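Local coordinates for uncharacterized protein (Borrelia turicatae, PDB 5VJ4) that is of unknown function but is a putative surface protein, differentially regulated in the tick-mammal transmission cycle of relapsing fever spirochetes, and probably binds lipid, at residues 236-241 and 261-266; 327-332 and 336-341. All coordinates share one frame; numbering follows the deposited sequence.

Contact 1 of 2, residues 236-241 and 261-266; sequences DIYGWL and YDKDKF
Y238 brings its phenol oxygen to the edge of the F266 ring, close to the plane of that ring, with OH 3.9 Å from F266 CE2; K263 NZ stands obliquely to the Y238 ring. In this all-helical fold the contact joins the loop ahead of helix 243-256 to the first turn of helix 263-301, with helix 243-256 between them in the chain. D262 occupies the N-cap position, and the first-turn bond from F266 N to D262 O, 3.1 Å, starts the helix. On the loop side, residues 237-240 coil with helical backbone angles, and G239 N bonds back to D236 O at 2.8 Å.

Y238 and K263 extend toward each other from opposite directions. The lysine leaves its backbone with CG anti to N (chi1 -165°), then bends at chi2 and chi4, which brings the ammonium round to the tyrosine. N267, one helical turn beyond K263, hydrogen-bonds to both polar ends: its ND2 to Y238 OH and its OD1 to K263 NZ. Tyrosine, lysine and asparagine thus close a small polar triangle, while the buried F266 ring meets the F330 ring of helix 308-334. Y238, L241 and F266 all touch I249, so helix 243-256 packs against both sides of the contact. Within the helix start, K265 CB sits 3.7 Å above one face of the Y261 ring, toward its rim, and F266 CB lies at the edge of that ring. Between residues 236-241 and 261-266 the one hydrogen bond runs from K263 NZ to Y238 OH, 3.2 Å.

Contact 2 of 2, residues 327-332 and 336-341; sequences RGTFKG and GLHFQI
G332 O is gripped by two backbone amides of the loop: L337 N donates to it at 3.0 Å, and H338 N adds a weak bond of 3.5 Å. L337 N approaches nearly in line with the C=O, but its N-H points off the oxygen (131° at the hydrogen). G336, with positive phi, is the first residue to leave the helix, and the turn there is a Schellman motif, which reverses the chain so that the loop runs back alongside the helix it has just left.

T329 O receives the imidazole of H338 through NE2 at 2.9 Å, the shortest polar bond between helix residues 327-332 and the loop 336-341. The bond is nearly straight (167° at the hydrogen). NE2 approaches in the carbonyl plane on a lone pair, and the oxygen lies almost in the plane of the imidazole. With CG between the backbone N and the carbonyl carbon (chi1 52°), the side chain turns back toward the helix. One face of the ring is laid on the backbone of G332, whose C is 3.4 Å above the ring plane, offset toward the rim. The lack of a side chain at G332 is what lets the imidazole come so near.

Farther back, T329 and I341 meet at about a right angle, CG2 to CG2, 3.7 Å apart, while T329 OG1 bonds to M342 N. I341 CD1 also reaches F330 CZ at 4.1 Å, obliquely to the ring. M281 of helix 263-301 touches both F330 and I341, and V269 and L270 add to the cover of F330. F339 O bonds to Y277 OH of the second subunit, and L337 packs on Y198 of that chain, so the loop lies between the end of helix 308-334 and the second subunit.

Overall arrangement
Contact 1 and contact 2 lie on the same side of the chain's centre, their centres 15 Å apart, and follow one another in sequence: contact 1 is completed at the start of helix 263-301, contact 2 at the end of helix 308-334. These consecutive helices bring the two into direct touch. F266 CE1 packs 3.6 Å from F330 CZ, with the ring planes at about 40°, and Y261 CE2 lies 3.7 Å from K331 CA. A probable hydrogen bond of 3.1 Å joins Y261 OH to F330 O. Of the pair, only contact 2 reaches the second subunit.

Contact 1 of 2, residues 236-241 and 261-266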
# COMPACT_ATOMS: atom_id res chain seq x y z
N ASP A 236 -0.05 4.12 -17.16
CA ASP A 236 1.13 3.38 -16.80
C ASP A 236 1.84 4.11 -15.68
O ASP A 236 1.97 5.35 -15.72
CB ASP A 236 2.07 3.26 -18.01
CG ASP A 236 3.07 2.10 -17.88
OD1 ASP A 236 2.83 1.12 -17.12
OD2 ASP A 236 4.09 2.17 -18.58
N ILE A 237 2.30 3.37 -14.69
CA ILE A 237 3.01 4.01 -13.60
C ILE A 237 4.23 4.77 -14.13
O ILE A 237 4.49 5.89 -13.68
CB ILE A 237 3.31 3.06 -12.43
CG1 ILE A 237 4.34 2.03 -12.84
CG2 ILE A 237 2.04 2.39 -11.90
CD1 ILE A 237 5.71 2.36 -12.32
N TYR A 238 4.93 4.23 -15.12
CA TYR A 238 6.11 4.94 -15.67
C TYR A 238 5.72 6.28 -16.30
O TYR A 238 6.57 7.12 -16.54
CB TYR A 238 6.87 4.12 -16.72
CG TYR A 238 7.65 2.91 -16.23
CD1 TYR A 238 7.01 1.75 -15.77
CD2 TYR A 238 9.04 2.92 -16.25
CE1 TYR A 238 7.74 0.64 -15.33
CE2 TYR A 238 9.78 1.82 -15.81
CZ TYR A 238 9.14 0.69 -15.37
OH TYR A 238 9.91 -0.39 -14.96
N GLY A 239 4.43 6.48 -16.57
CA GLY A 239 3.96 7.71 -17.20
C GLY A 239 4.08 8.88 -16.25
O GLY A 239 4.17 10.01 -16.69
N TRP A 240 4.09 8.58 -14.96
CA TRP A 240 4.16 9.59 -13.91
C TRP A 240 5.55 9.90 -13.41
O TRP A 240 5.77 10.95 -12.79
CB TRP A 240 3.35 9.12 -12.75
CG TRP A 240 1.95 8.89 -13.05
CD1 TRP A 240 1.39 7.73 -13.51
CD2 TRP A 240 0.87 9.81 -12.88
NE1 TRP A 240 0.02 7.87 -13.63
CE2 TRP A 240 -0.32 9.15 -13.25
CE3 TRP A 240 0.79 11.14 -12.43
CZ2 TRP A 240 -1.57 9.77 -13.19
CZ3 TRP A 240 -0.46 11.76 -12.37
CH2 TRP A 240 -1.62 11.08 -12.75
N LEU A 241 6.47 8.97 -13.64
CA LEU A 241 7.89 9.11 -13.27
C LEU A 241 8.61 10.08 -14.18
O LEU A 241 8.40 10.05 -15.40
CB LEU A 241 8.60 7.75 -13.36
CG LEU A 241 7.90 6.60 -12.61
CD1 LEU A 241 8.68 5.30 -12.63
CD2 LEU A 241 7.62 6.95 -11.17
N TYR A 261 12.95 -14.32 -12.45
CA TYR A 261 11.99 -13.22 -12.23
C TYR A 261 12.29 -12.17 -13.29
O TYR A 261 13.39 -11.65 -13.33
CB TYR A 261 12.20 -12.61 -10.84
CG TYR A 261 11.07 -11.77 -10.32
CD1 TYR A 261 10.90 -10.42 -10.71
CD2 TYR A 261 10.17 -12.31 -9.41
CE1 TYR A 261 9.85 -9.65 -10.22
CE2 TYR A 261 9.11 -11.55 -8.92
CZ TYR A 261 8.95 -10.24 -9.33
OH TYR A 261 7.90 -9.53 -8.85
N ASP A 262 11.33 -11.85 -14.13
CA ASP A 262 11.62 -11.03 -15.31
C ASP A 262 10.96 -9.64 -15.26
O ASP A 262 10.11 -9.36 -14.40
CB ASP A 262 11.19 -11.77 -16.58
CG ASP A 262 9.66 -12.02 -16.64
OD1 ASP A 262 9.08 -11.92 -17.74
OD2 ASP A 262 9.05 -12.34 -15.59
N LYS A 263 11.33 -8.80 -16.22
CA LYS A 263 10.85 -7.43 -16.31
C LYS A 263 9.34 -7.27 -16.24
O LYS A 263 8.84 -6.27 -15.70
CB LYS A 263 11.42 -6.74 -17.55
CG LYS A 263 11.30 -5.23 -17.59
CD LYS A 263 12.10 -4.46 -16.52
CE LYS A 263 12.12 -2.94 -16.70
NZ LYS A 263 10.82 -2.40 -17.21
N ASP A 264 8.61 -8.26 -16.73
CA ASP A 264 7.15 -8.18 -16.75
C ASP A 264 6.57 -8.36 -15.37
O ASP A 264 5.64 -7.61 -14.99
CB ASP A 264 6.56 -9.24 -17.69
CG ASP A 264 6.67 -8.86 -19.16
OD1 ASP A 264 6.98 -7.68 -19.45
OD2 ASP A 264 6.43 -9.73 -20.02
N LYS A 265 7.10 -9.34 -14.63
CA LYS A 265 6.66 -9.58 -13.26
C LYS A 265 6.92 -8.37 -12.39
O LYS A 265 6.04 -7.91 -11.65
CB LYS A 265 7.35 -10.79 -12.69
CG LYS A 265 6.61 -12.07 -12.98
CD LYS A 265 7.42 -13.24 -12.45
CE LYS A 265 7.07 -14.57 -13.10
NZ LYS A 265 8.30 -15.39 -12.94
N PHE A 266 8.13 -7.83 -12.54
CA PHE A 266 8.56 -6.66 -11.80
C PHE A 266 7.60 -5.52 -12.08
O PHE A 266 7.09 -4.90 -11.16
CB PHE A 266 9.97 -6.28 -12.22
CG PHE A 266 10.45 -4.98 -11.68
CD1 PHE A 266 10.84 -4.86 -10.33
CD2 PHE A 266 10.56 -3.86 -12.51
CE1 PHE A 266 11.32 -3.65 -9.83
CE2 PHE A 266 11.04 -2.64 -12.01
CZ PHE A 266 11.42 -2.54 -10.67

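Contact 2 of 2, residues 327-332 and 336-341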
# COMPACT_ATOMS: atom_id res chain seq x y z
N ARG A 327 14.74 -8.12 -3.49
CA ARG A 327 14.39 -9.32 -4.24
C ARG A 327 13.24 -10.09 -3.56
O ARG A 327 12.21 -10.37 -4.20
CB ARG A 327 15.60 -10.22 -4.42
CG ARG A 327 16.61 -9.66 -5.38
CD ARG A 327 17.72 -10.65 -5.70
NE ARG A 327 18.99 -9.93 -5.87
CZ ARG A 327 20.03 -10.02 -5.05
NH1 ARG A 327 20.01 -10.82 -3.98
NH2 ARG A 327 21.12 -9.31 -5.31
N GLY A 328 13.42 -10.38 -2.26
CA GLY A 328 12.41 -11.11 -1.47
C GLY A 328 11.02 -10.46 -1.47
O GLY A 328 10.00 -11.16 -1.51
N THR A 329 10.97 -9.14 -1.42
CA THR A 329 9.68 -8.50 -1.29
C THR A 329 8.96 -8.56 -2.64
O THR A 329 7.75 -8.76 -2.70
CB THR A 329 9.77 -7.08 -0.66
OG1 THR A 329 8.49 -6.70 -0.17
CG2 THR A 329 10.24 -6.03 -1.65
N PHE A 330 9.70 -8.44 -3.73
CA PHE A 330 9.06 -8.54 -5.04
C PHE A 330 8.60 -9.96 -5.35
O PHE A 330 7.48 -10.16 -5.83
CB PHE A 330 9.98 -8.04 -6.13
CG PHE A 330 9.92 -6.58 -6.30
CD1 PHE A 330 8.92 -6.03 -7.04
CD2 PHE A 330 10.85 -5.75 -5.68
CE1 PHE A 330 8.81 -4.65 -7.18
CE2 PHE A 330 10.77 -4.38 -5.84
CZ PHE A 330 9.73 -3.84 -6.60
N LYS A 331 9.46 -10.94 -5.08
CA LYS A 331 9.11 -12.33 -5.32
C LYS A 331 7.86 -12.69 -4.50
O LYS A 331 6.84 -13.14 -5.05
CB LYS A 331 10.30 -13.26 -5.00
CG LYS A 331 9.86 -14.71 -4.80
CD LYS A 331 10.96 -15.76 -4.83
CE LYS A 331 10.37 -17.11 -5.21
NZ LYS A 331 11.06 -18.28 -4.58
N GLY A 332 7.92 -12.47 -3.20
CA GLY A 332 6.80 -12.74 -2.35
C GLY A 332 5.54 -12.05 -2.82
O GLY A 332 4.43 -12.53 -2.60
N GLY A 336 2.04 -14.22 -4.19
CA GLY A 336 0.80 -14.22 -3.40
C GLY A 336 1.01 -14.27 -1.89
O GLY A 336 0.03 -14.31 -1.12
N LEU A 337 2.28 -14.23 -1.46
CA LEU A 337 2.64 -14.28 -0.04
C LEU A 337 2.24 -13.03 0.74
O LEU A 337 1.87 -13.14 1.93
CB LEU A 337 4.13 -14.57 0.14
CG LEU A 337 4.78 -14.37 1.52
CD1 LEU A 337 4.14 -15.20 2.64
CD2 LEU A 337 6.28 -14.62 1.43
N HIS A 338 2.35 -11.87 0.09
CA HIS A 338 2.06 -10.56 0.68
C HIS A 338 1.67 -9.52 -0.36
O HIS A 338 1.73 -9.79 -1.57
CB HIS A 338 3.24 -10.06 1.55
CG HIS A 338 4.57 -10.06 0.87
ND1 HIS A 338 5.65 -10.78 1.35
CD2 HIS A 338 5.02 -9.39 -0.22
CE1 HIS A 338 6.70 -10.56 0.57
NE2 HIS A 338 6.35 -9.71 -0.38
N PHE A 339 1.25 -8.34 0.12
CA PHE A 339 0.66 -7.33 -0.76
C PHE A 339 1.23 -5.94 -0.60
O PHE A 339 0.59 -4.95 -0.97
CB PHE A 339 -0.86 -7.36 -0.63
CG PHE A 339 -1.45 -8.72 -0.85
CD1 PHE A 339 -1.57 -9.62 0.22
CD2 PHE A 339 -1.82 -9.14 -2.12
CE1 PHE A 339 -2.08 -10.89 0.03
CE2 PHE A 339 -2.33 -10.42 -2.32
CZ PHE A 339 -2.46 -11.29 -1.24
N GLN A 340 2.46 -5.87 -0.09
CA GLN A 340 3.16 -4.58 0.11
C GLN A 340 4.62 -4.73 -0.32
O GLN A 340 5.27 -5.72 0.05
CB GLN A 340 3.17 -4.18 1.59
CG GLN A 340 1.99 -4.57 2.46
CD GLN A 340 1.09 -3.41 2.74
OE1 GLN A 340 1.47 -2.25 2.52
NE2 GLN A 340 -0.12 -3.69 3.22
N ILE A 341 5.15 -3.76 -1.07
CA ILE A 341 6.58 -3.76 -1.31
C ILE A 341 7.23 -3.16 -0.08
O ILE A 341 6.99 -1.99 0.21
CB ILE A 341 7.01 -2.86 -2.45
CG1 ILE A 341 6.32 -3.23 -3.73
CG2 ILE A 341 8.52 -2.92 -2.62
CD1 ILE A 341 6.49 -2.11 -4.73